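Local coordinates for exoribonuclease II, mitochondrial (Candida glabrata, PDB 6F3H), which probably degrades mitochondrial RNA from the 3' end as the metal-dependent exoribonuclease component of the mtEXO degradosome, at residues M51-P56 / R63-K68; P396-D401 / K547-L552. The protein carries 1 engineered substitution. All coordinates share one frame; numbering follows the deposited sequence.

How the contacts relate
The two contacts contrast short-range and long-range packing within one chain. Contact 1 joins the neighbouring strands of a beta hairpin near the start of the model, in a five-stranded antiparallel sheet away from the metal site, though its nearest atom comes within about 10 Å of the bound RNA. Contact 2 brings together segments 146 residues apart in the RNB domain and includes Asp-401, which binds magnesium beside nucleotides of chain C. The centres of contact 1 and contact 2 lie about 51 Å apart, and the nearest atoms of contact 1 and contact 2 about 36 Å, so they do not touch. Contact 1 closes along the chain before contact 2 opens; the first is held by backbone hydrogen bonds, the second by side-chain packing.

Contact 1: M51-P56 / R63-K68; sequences MCVNLP and RYTFAK
Two aromatic rings, Tyr-64 and Phe-66, organise the side-chain packing of this antiparallel beta hairpin. Pro-56 lays its CD over the centre of the Tyr-64 ring, 3.4 Å from the centroid and only 5° off the ring normal, a CH-pi contact. Leu-55 runs alongside the same tyrosine, and its CD2 reaches the ring edge at CE2 of Tyr-64, 3.5 Å away. The sulfur of Cys-52 flanks both aromatics: with SG anti to its backbone N (chi1 -172°), it makes oblique sulfur-aromatic contacts with each, lying 4.7 Å from the Phe-66 centroid. On the opposite face of the sheet, Asn-54 and Thr-65 stand side by side and point the same way, the CB of Asn-54 lying against OG1 of Thr-65. Both methyls of Val-53 lean on Ala-67, CG1 being 3.6 Å from CB of Ala-67, while CG2 also lies against the Thr-65 carbonyl.

Between these two layers the register slips by one residue. Val-53 and Asn-54 both face Thr-65 in a classic beta bulge, and Thr-65 O accepts from two amides, at 2.6 Å from Val-53 N and 3.0 Å from Asn-54 N. The first donor lies in the carbonyl plane, whereas the second comes from above it. Thr-65 N answers with a nearly straight bond to Asn-54 O (2.7 Å, 171° at the hydrogen), and Met-51 pairs with Ala-67 through reciprocal N-H...O bonds. The bulge puts one extra residue on strand 50-54, and pairing goes on at both sides of it.

Strand 50-54 is the middle one of five, flanked by 39-42 and by 64-68, which in turn bonds to 73-76. Phe-66 also touches Val-40 and Leu-42, while Met-51, present as selenomethionine, and Ala-67 rest on helix 123-159.

Contact 2: P396-D401 / K547-L552; sequences PVFCID and KQLELL. With MG (magnesium ion), chain E; nucleotides of chain C.
Within the RNB domain, the loop leading to the metal ligand Asp-401 packs against helix 543-567, and no hydrogen bond joins the two segments. Apolar contact carries the junction. Phe-398, with CG anti to its carbonyl carbon (chi1 -56°), directs its ring at the helix; CD2 of Leu-549 sits over the ring centre, 3.9 Å from the centroid and 4° off the normal, a CH-pi contact. CD1 of Leu-552 approaches obliquely, 4.3 Å from CD2 of Phe-398.

Amide packing extends the seam. The extended Gln-548 side chain crosses Phe-398 at about a right angle, its OE1 near the ring edge, 3.7 Å from CZ of Phe-398, with amide and ring planes 73° apart. Gln-548 NE2 lies beside CG of Pro-396 and donates a hydrogen bond to Ile-414 O, which ties the helix to strand 410-416 and helps set the rotation of the amide.

Metal coordination occupies the far end of the loop. Two waters and Asp-410 help complete the magnesium site, while the O2' hydroxyl of A5 of chain C donates a hydrogen bond to Asp-401 OD1. Asp-401 itself grips magnesium with both carboxylate oxygens, OD1 at 1.8 Å and OD2 at 2.2 Å.

Contact 1: M51-P56 / R63-K68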
HETATM    1  N   MSE A  51      10.674 -23.165  -9.114  1.00 57.87           N
HETATM    2  CA  MSE A  51       9.297 -23.457  -9.374  1.00 59.02           C
HETATM    3  C   MSE A  51       8.608 -24.094  -8.202  1.00 57.51           C
HETATM    4  O   MSE A  51       9.098 -25.046  -7.592  1.00 60.92           O
HETATM    5  CB  MSE A  51       9.170 -24.362 -10.559  1.00 77.88           C
HETATM    6  CG  MSE A  51       7.915 -25.175 -10.496  1.00103.37           C
HETATM    7 SE   MSE A  51       7.470 -25.876 -12.217  1.00125.36          SE
HETATM    8  CE  MSE A  51       6.642 -27.574 -11.698  1.00125.02           C
ATOM      9  N   CYS A  52       7.433 -23.573  -7.911  1.00 52.77           N
ATOM     10  CA  CYS A  52       6.707 -24.037  -6.752  1.00 55.63           C
ATOM     11  C   CYS A  52       6.365 -25.488  -6.950  1.00 57.78           C
ATOM     12  O   CYS A  52       5.749 -25.847  -7.948  1.00 61.21           O
ATOM     13  CB  CYS A  52       5.438 -23.219  -6.551  1.00 51.40           C
ATOM     14  SG  CYS A  52       4.681 -23.629  -5.006  1.00 56.61           S
ATOM     15  N   VAL A  53       6.796 -26.332  -6.027  1.00 61.03           N
ATOM     16  CA  VAL A  53       6.552 -27.761  -6.135  1.00 64.22           C
ATOM     17  C   VAL A  53       5.713 -28.311  -4.995  1.00 70.62           C
ATOM     18  O   VAL A  53       5.222 -29.440  -5.100  1.00 73.01           O
ATOM     19  CB  VAL A  53       7.876 -28.538  -6.259  1.00 67.37           C
ATOM     20  CG1 VAL A  53       8.327 -28.485  -7.696  1.00 69.90           C
ATOM     21  CG2 VAL A  53       8.916 -27.920  -5.379  1.00 68.79           C
ATOM     22  N   ASN A  54       5.541 -27.573  -3.909  1.00 73.36           N
ATOM     23  CA  ASN A  54       4.695 -28.017  -2.819  1.00 73.85           C
ATOM     24  C   ASN A  54       4.175 -26.804  -2.082  1.00 75.79           C
ATOM     25  O   ASN A  54       4.839 -25.765  -2.019  1.00 78.88           O
ATOM     26  CB  ASN A  54       5.440 -28.918  -1.835  1.00 75.58           C
ATOM     27  CG  ASN A  54       4.525 -29.770  -1.010  1.00 78.99           C
ATOM     28  OD1 ASN A  54       3.325 -29.858  -1.280  1.00 80.77           O
ATOM     29  ND2 ASN A  54       5.073 -30.367   0.050  1.00 80.12           N
ATOM     30  N   LEU A  55       2.987 -26.953  -1.536  1.00 72.37           N
ATOM     31  CA  LEU A  55       2.337 -25.942  -0.732  1.00 66.13           C
ATOM     32  C   LEU A  55       2.546 -26.220   0.731  1.00 73.57           C
ATOM     33  O   LEU A  55       2.957 -27.314   1.126  1.00 82.38           O
ATOM     34  CB  LEU A  55       0.843 -25.905  -1.018  1.00 65.10           C
ATOM     35  CG  LEU A  55       0.286 -25.826  -2.439  1.00 64.85           C
ATOM     36  CD1 LEU A  55      -1.203 -26.149  -2.446  1.00 58.76           C
ATOM     37  CD2 LEU A  55       0.521 -24.473  -3.093  1.00 68.78           C
ATOM     38  N   PRO A  56       2.254 -25.252   1.580  1.00 77.90           N
ATOM     39  CA  PRO A  56       2.413 -25.483   3.009  1.00 81.78           C
ATOM     40  C   PRO A  56       1.442 -26.535   3.514  1.00 91.30           C
ATOM     41  O   PRO A  56       0.263 -26.555   3.167  1.00 92.16           O
ATOM     42  CB  PRO A  56       2.142 -24.109   3.628  1.00 76.67           C
ATOM     43  CG  PRO A  56       1.528 -23.294   2.546  1.00 73.61           C
ATOM     44  CD  PRO A  56       2.054 -23.831   1.277  1.00 77.08           C
ATOM     45  N   ARG A  63       5.637 -22.834   4.908  1.00 69.24           N
ATOM     46  CA  ARG A  63       6.393 -22.429   3.738  1.00 67.05           C
ATOM     47  C   ARG A  63       6.091 -23.288   2.528  1.00 72.84           C
ATOM     48  O   ARG A  63       5.762 -24.474   2.620  1.00 80.00           O
ATOM     49  CB  ARG A  63       7.892 -22.429   3.983  1.00 60.35           C
ATOM     50  CG  ARG A  63       8.257 -21.701   5.206  1.00 61.82           C
ATOM     51  CD  ARG A  63       9.637 -22.062   5.564  1.00 69.12           C
ATOM     52  NE  ARG A  63       9.710 -23.444   5.983  1.00 75.69           N
ATOM     53  CZ  ARG A  63      10.852 -24.052   6.267  1.00 76.93           C
ATOM     54  NH1 ARG A  63      12.011 -23.396   6.154  1.00 68.64           N
ATOM     55  NH2 ARG A  63      10.828 -25.321   6.639  1.00 79.94           N
ATOM     56  N   TYR A  64       6.250 -22.659   1.380  1.00 66.45           N
ATOM     57  CA  TYR A  64       6.114 -23.340   0.127  1.00 60.17           C
ATOM     58  C   TYR A  64       7.401 -24.044  -0.206  1.00 64.51           C
ATOM     59  O   TYR A  64       8.489 -23.628   0.188  1.00 67.40           O
ATOM     60  CB  TYR A  64       5.793 -22.346  -0.962  1.00 59.02           C
ATOM     61  CG  TYR A  64       4.405 -21.808  -0.865  1.00 64.65           C
ATOM     62  CD1 TYR A  64       4.071 -20.847   0.080  1.00 67.22           C
ATOM     63  CD2 TYR A  64       3.420 -22.263  -1.719  1.00 63.72           C
ATOM     64  CE1 TYR A  64       2.779 -20.354   0.164  1.00 67.65           C
ATOM     65  CE2 TYR A  64       2.147 -21.780  -1.649  1.00 66.42           C
ATOM     66  CZ  TYR A  64       1.817 -20.826  -0.713  1.00 67.86           C
ATOM     67  OH  TYR A  64       0.512 -20.366  -0.684  1.00 65.81           O
ATOM     68  N   THR A  65       7.274 -25.083  -1.006  1.00 63.80           N
ATOM     69  CA  THR A  65       8.429 -25.808  -1.475  1.00 57.66           C
ATOM     70  C   THR A  65       8.636 -25.438  -2.921  1.00 51.38           C
ATOM     71  O   THR A  65       7.709 -25.517  -3.728  1.00 49.83           O
ATOM     72  CB  THR A  65       8.234 -27.300  -1.356  1.00 62.04           C
ATOM     73  OG1 THR A  65       7.647 -27.592  -0.081  1.00 70.01           O
ATOM     74  CG2 THR A  65       9.553 -27.986  -1.509  1.00 59.75           C
ATOM     75  N   PHE A  66       9.827 -24.993  -3.227  1.00 49.57           N
ATOM     76  CA  PHE A  66      10.187 -24.664  -4.584  1.00 53.72           C
ATOM     77  C   PHE A  66      11.330 -25.562  -5.000  1.00 65.40           C
ATOM     78  O   PHE A  66      12.134 -25.976  -4.171  1.00 74.51           O
ATOM     79  CB  PHE A  66      10.601 -23.237  -4.693  1.00 47.05           C
ATOM     80  CG  PHE A  66       9.599 -22.308  -4.195  1.00 48.71           C
ATOM     81  CD1 PHE A  66       9.453 -22.086  -2.841  1.00 51.55           C
ATOM     82  CD2 PHE A  66       8.791 -21.640  -5.080  1.00 50.88           C
ATOM     83  CE1 PHE A  66       8.516 -21.193  -2.386  1.00 52.85           C
ATOM     84  CE2 PHE A  66       7.856 -20.757  -4.643  1.00 50.69           C
ATOM     85  CZ  PHE A  66       7.714 -20.529  -3.290  1.00 52.60           C
ATOM     86  N   ALA A  67      11.410 -25.846  -6.290  1.00 65.99           N
ATOM     87  CA  ALA A  67      12.462 -26.686  -6.820  1.00 62.01           C
ATOM     88  C   ALA A  67      13.332 -25.865  -7.763  1.00 68.08           C
ATOM     89  O   ALA A  67      12.815 -25.117  -8.598  1.00 67.24           O
ATOM     90  CB  ALA A  67      11.858 -27.884  -7.538  1.00 55.89           C
ATOM     91  N   LYS A  68      14.651 -25.989  -7.612  1.00 73.23           N
ATOM     92  CA  LYS A  68      15.576 -25.368  -8.549  1.00 75.81           C
ATOM     93  C   LYS A  68      15.827 -26.232  -9.782  1.00 81.64           C
ATOM     94  O   LYS A  68      15.418 -27.394  -9.886  1.00 85.73           O
ATOM     95  CB  LYS A  68      16.936 -25.025  -7.936  1.00 73.43           C
ATOM     96  CG  LYS A  68      17.009 -24.062  -6.769  1.00 70.79           C
ATOM     97  CD  LYS A  68      18.397 -23.411  -6.808  1.00 70.10           C
ATOM     98  CE  LYS A  68      18.968 -23.082  -5.438  1.00 72.37           C
ATOM     99  NZ  LYS A  68      19.811 -21.846  -5.533  1.00 71.33           N
TER

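Contact 2: P396-D401 / K547-L552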
ATOM      1  N   PRO A 396     -31.406  15.456   8.623  1.00 58.19           N
ATOM      2  CA  PRO A 396     -30.103  15.471   9.299  1.00 56.35           C
ATOM      3  C   PRO A 396     -29.192  14.364   8.814  1.00 55.38           C
ATOM      4  O   PRO A 396     -29.594  13.202   8.670  1.00 52.90           O
ATOM      5  CB  PRO A 396     -30.453  15.252  10.772  1.00 51.65           C
ATOM      6  CG  PRO A 396     -31.790  14.637  10.762  1.00 50.71           C
ATOM      7  CD  PRO A 396     -32.405  14.708   9.389  1.00 56.30           C
ATOM      8  N   VAL A 397     -27.930  14.746   8.627  1.00 58.72           N
ATOM      9  CA  VAL A 397     -26.873  13.891   8.102  1.00 49.83           C
ATOM     10  C   VAL A 397     -25.780  13.764   9.139  1.00 50.21           C
ATOM     11  O   VAL A 397     -25.150  14.765   9.499  1.00 56.09           O
ATOM     12  CB  VAL A 397     -26.271  14.484   6.831  1.00 46.26           C
ATOM     13  CG1 VAL A 397     -25.302  13.527   6.251  1.00 56.95           C
ATOM     14  CG2 VAL A 397     -27.390  14.777   5.875  1.00 56.47           C
ATOM     15  N   PHE A 398     -25.469  12.532   9.524  1.00 48.82           N
ATOM     16  CA  PHE A 398     -24.467  12.254  10.537  1.00 48.37           C
ATOM     17  C   PHE A 398     -23.105  11.928   9.916  1.00 48.95           C
ATOM     18  O   PHE A 398     -22.948  10.896   9.255  1.00 46.18           O
ATOM     19  CB  PHE A 398     -24.937  11.094  11.405  1.00 52.56           C
ATOM     20  CG  PHE A 398     -26.281  11.302  12.053  1.00 54.05           C
ATOM     21  CD1 PHE A 398     -26.421  12.168  13.130  1.00 54.40           C
ATOM     22  CD2 PHE A 398     -27.391  10.578  11.632  1.00 52.91           C
ATOM     23  CE1 PHE A 398     -27.653  12.327  13.752  1.00 55.80           C
ATOM     24  CE2 PHE A 398     -28.626  10.730  12.251  1.00 55.76           C
ATOM     25  CZ  PHE A 398     -28.757  11.601  13.308  1.00 58.52           C
ATOM     26  N   CYS A 399     -22.108  12.779  10.182  1.00 54.09           N
ATOM     27  CA  CYS A 399     -20.721  12.592   9.744  1.00 54.29           C
ATOM     28  C   CYS A 399     -19.872  12.229  10.953  1.00 53.24           C
ATOM     29  O   CYS A 399     -19.351  13.101  11.655  1.00 54.39           O
ATOM     30  CB  CYS A 399     -20.200  13.846   9.062  1.00 54.54           C
ATOM     31  SG  CYS A 399     -21.099  14.266   7.552  1.00 59.84           S
ATOM     32  N   ILE A 400     -19.726  10.927  11.179  1.00 50.64           N
ATOM     33  CA  ILE A 400     -19.077  10.400  12.378  1.00 49.75           C
ATOM     34  C   ILE A 400     -17.606  10.200  12.048  1.00 55.48           C
ATOM     35  O   ILE A 400     -17.214   9.164  11.511  1.00 62.55           O
ATOM     36  CB  ILE A 400     -19.724   9.108  12.831  1.00 44.23           C
ATOM     37  CG1 ILE A 400     -21.226   9.285  12.783  1.00 45.10           C
ATOM     38  CG2 ILE A 400     -19.222   8.740  14.209  1.00 44.55           C
ATOM     39  CD1 ILE A 400     -21.942   8.115  13.272  1.00 49.69           C
ATOM     40  N   ASP A 401     -16.783  11.194  12.376  1.00 66.47           N
ATOM     41  CA  ASP A 401     -15.353  11.149  12.139  1.00 78.49           C
ATOM     42  C   ASP A 401     -14.686  11.469  13.487  1.00 73.50           C
ATOM     43  O   ASP A 401     -15.364  11.702  14.487  1.00 69.72           O
ATOM     44  CB  ASP A 401     -15.003  12.089  10.974  1.00 93.26           C
ATOM     45  CG  ASP A 401     -15.099  11.444   9.628  1.00116.12           C
ATOM     46  OD1 ASP A 401     -14.966  10.181   9.550  1.00123.28           O
ATOM     47  OD2 ASP A 401     -15.309  12.170   8.608  1.00121.62           O
ATOM     48  N   LYS A 547     -32.485   9.148  18.676  1.00 51.74           N
ATOM     49  CA  LYS A 547     -33.095   7.859  18.359  1.00 55.25           C
ATOM     50  C   LYS A 547     -32.720   7.372  16.961  1.00 58.13           C
ATOM     51  O   LYS A 547     -32.671   6.162  16.740  1.00 64.35           O
ATOM     52  CB  LYS A 547     -34.616   7.895  18.575  1.00 63.59           C
ATOM     53  CG  LYS A 547     -35.408   6.681  17.992  1.00 78.62           C
ATOM     54  CD  LYS A 547     -35.091   5.271  18.564  1.00 90.11           C
ATOM     55  CE  LYS A 547     -35.080   5.178  20.106  1.00 98.65           C
ATOM     56  NZ  LYS A 547     -34.704   3.779  20.530  1.00101.72           N
ATOM     57  N   GLN A 548     -32.374   8.256  16.026  1.00 50.43           N
ATOM     58  CA  GLN A 548     -31.956   7.729  14.733  1.00 47.44           C
ATOM     59  C   GLN A 548     -30.655   6.946  14.870  1.00 55.09           C
ATOM     60  O   GLN A 548     -30.463   5.907  14.221  1.00 54.92           O
ATOM     61  CB  GLN A 548     -31.793   8.862  13.736  1.00 47.15           C
ATOM     62  CG  GLN A 548     -33.075   9.530  13.306  1.00 53.71           C
ATOM     63  CD  GLN A 548     -32.839  10.910  12.734  1.00 58.63           C
ATOM     64  OE1 GLN A 548     -32.444  11.826  13.450  1.00 58.34           O
ATOM     65  NE2 GLN A 548     -33.030  11.055  11.421  1.00 60.08           N
ATOM     66  N   LEU A 549     -29.784   7.397  15.766  1.00 50.00           N
ATOM     67  CA  LEU A 549     -28.546   6.683  16.038  1.00 49.99           C
ATOM     68  C   LEU A 549     -28.798   5.308  16.643  1.00 55.83           C
ATOM     69  O   LEU A 549     -28.190   4.321  16.219  1.00 53.67           O
ATOM     70  CB  LEU A 549     -27.681   7.524  16.962  1.00 50.11           C
ATOM     71  CG  LEU A 549     -27.295   8.889  16.389  1.00 51.13           C
ATOM     72  CD1 LEU A 549     -26.528   9.675  17.410  1.00 48.84           C
ATOM     73  CD2 LEU A 549     -26.422   8.707  15.186  1.00 46.39           C
ATOM     74  N   GLU A 550     -29.651   5.221  17.672  1.00 58.02           N
ATOM     75  CA  GLU A 550     -29.881   3.906  18.263  1.00 60.70           C
ATOM     76  C   GLU A 550     -30.445   2.970  17.227  1.00 60.04           C
ATOM     77  O   GLU A 550     -30.094   1.785  17.172  1.00 56.65           O
ATOM     78  CB  GLU A 550     -30.808   3.991  19.466  1.00 66.65           C
ATOM     79  CG  GLU A 550     -30.444   5.094  20.423  1.00 76.56           C
ATOM     80  CD  GLU A 550     -31.410   5.200  21.578  1.00 93.04           C
ATOM     81  OE1 GLU A 550     -32.426   4.457  21.575  1.00 97.65           O
ATOM     82  OE2 GLU A 550     -31.140   6.018  22.491  1.00 99.01           O
ATOM     83  N   LEU A 551     -31.294   3.505  16.368  1.00 62.68           N
ATOM     84  CA  LEU A 551     -31.848   2.698  15.309  1.00 63.54           C
ATOM     85  C   LEU A 551     -30.757   2.248  14.365  1.00 57.08           C
ATOM     86  O   LEU A 551     -30.702   1.075  13.989  1.00 57.89           O
ATOM     87  CB  LEU A 551     -32.913   3.494  14.576  1.00 70.72           C
ATOM     88  CG  LEU A 551     -33.757   2.667  13.627  1.00 76.46           C
ATOM     89  CD1 LEU A 551     -34.105   1.289  14.202  1.00 77.00           C
ATOM     90  CD2 LEU A 551     -34.982   3.490  13.357  1.00 78.03           C
ATOM     91  N   LEU A 552     -29.865   3.163  13.993  1.00 57.28           N
ATOM     92  CA  LEU A 552     -28.770   2.808  13.095  1.00 54.39           C
ATOM     93  C   LEU A 552     -27.858   1.772  13.721  1.00 61.15           C
ATOM     94  O   LEU A 552     -27.432   0.825  13.053  1.00 67.16           O
ATOM     95  CB  LEU A 552     -27.965   4.049  12.729  1.00 47.18           C
ATOM     96  CG  LEU A 552     -28.594   4.969  11.689  1.00 50.81           C
ATOM     97  CD1 LEU A 552     -27.827   6.261  11.554  1.00 45.10           C
ATOM     98  CD2 LEU A 552     -28.668   4.261  10.337  1.00 55.85           C
TER
HETATM   99 MG    MG E1001     -16.223  10.200   8.278  1.00126.87          MG
ATOM    100  P     A C   5     -14.513   3.723   4.700  1.00 49.45           P
ATOM    101  OP1   A C   5     -15.479   4.327   3.755  1.00 42.98           O
ATOM    102  OP2   A C   5     -13.229   3.179   4.173  1.00 51.94           O
ATOM    103  O5'   A C   5     -14.148   4.844   5.753  1.00 49.46           O
ATOM    104  C5'   A C   5     -15.183   5.471   6.480  1.00 48.50           C
ATOM    105  C4'   A C   5     -14.669   6.209   7.683  1.00 45.38           C
ATOM    106  O4'   A C   5     -14.072   5.279   8.618  1.00 45.71           O
ATOM    107  C3'   A C   5     -13.581   7.236   7.432  1.00 42.09           C
ATOM    108  O3'   A C   5     -14.104   8.469   6.994  1.00 43.52           O
ATOM    109  C2'   A C   5     -12.917   7.328   8.791  1.00 44.79           C
ATOM    110  O2'   A C   5     -13.717   8.093   9.680  1.00 45.04           O
ATOM    111  C1'   A C   5     -12.956   5.870   9.228  1.00 45.44           C
ATOM    112  N9    A C   5     -11.781   5.179   8.721  1.00 54.27           N
ATOM    113  C8    A C   5     -11.621   4.460   7.562  1.00 58.47           C
ATOM    114  N7    A C   5     -10.405   4.008   7.387  1.00 55.41           N
ATOM    115  C5    A C   5      -9.748   4.494   8.502  1.00 59.17           C
ATOM    116  C6    A C   5      -8.428   4.366   8.933  1.00 67.51           C
ATOM    117  N6    A C   5      -7.498   3.686   8.251  1.00 73.12           N
ATOM    118  N1    A C   5      -8.113   4.978  10.102  1.00 67.13           N
ATOM    119  C2    A C   5      -9.055   5.660  10.779  1.00 66.33           C
ATOM    120  N3    A C   5     -10.339   5.851  10.483  1.00 62.88           N
ATOM    121  C4    A C   5     -10.589   5.229   9.324  1.00 60.44           C
ATOM    122  P     C C   6     -13.464   9.199   5.738  1.00 42.51           P
ATOM    123  OP1   C C   6     -14.257  10.409   5.484  1.00 45.20           O
ATOM    124  OP2   C C   6     -13.220   8.208   4.678  1.00 45.92           O
ATOM    125  O5'   C C   6     -12.106   9.753   6.313  1.00 49.05           O
ATOM    126  C5'   C C   6     -12.118  10.524   7.504  1.00 47.85           C
ATOM    127  C4'   C C   6     -10.727  10.744   8.053  1.00 48.21           C
ATOM    128  O4'   C C   6     -10.178   9.517   8.604  1.00 48.33           O
ATOM    129  C3'   C C   6      -9.661  11.178   7.074  1.00 47.48           C
ATOM    130  O3'   C C   6      -9.763  12.531   6.686  1.00 53.56           O
ATOM    131  C2'   C C   6      -8.414  10.897   7.870  1.00 49.16           C
ATOM    132  O2'   C C   6      -8.338  11.840   8.916  1.00 54.05           O
ATOM    133  C1'   C C   6      -8.775   9.556   8.506  1.00 48.04           C
ATOM    134  N1    C C   6      -8.269   8.407   7.705  1.00 49.41           N
ATOM    135  C2    C C   6      -6.930   7.993   7.914  1.00 57.09           C
ATOM    136  O2    C C   6      -6.241   8.563   8.760  1.00 65.24           O
ATOM    137  N3    C C   6      -6.355   6.980   7.235  1.00 50.61           N
ATOM    138  C4    C C   6      -7.082   6.364   6.330  1.00 49.89           C
ATOM    139  N4    C C   6      -6.478   5.359   5.687  1.00 51.39           N
ATOM    140  C5    C C   6      -8.444   6.746   6.079  1.00 45.69           C
ATOM    141  C6    C C   6      -8.995   7.758   6.761  1.00 44.87           C
TER
HETATM  142  O   HOH W   1     -17.486   8.727   8.584  1.00117.75           O
HETATM  143  O   HOH W   2     -17.626  11.078   7.196  1.00123.47           O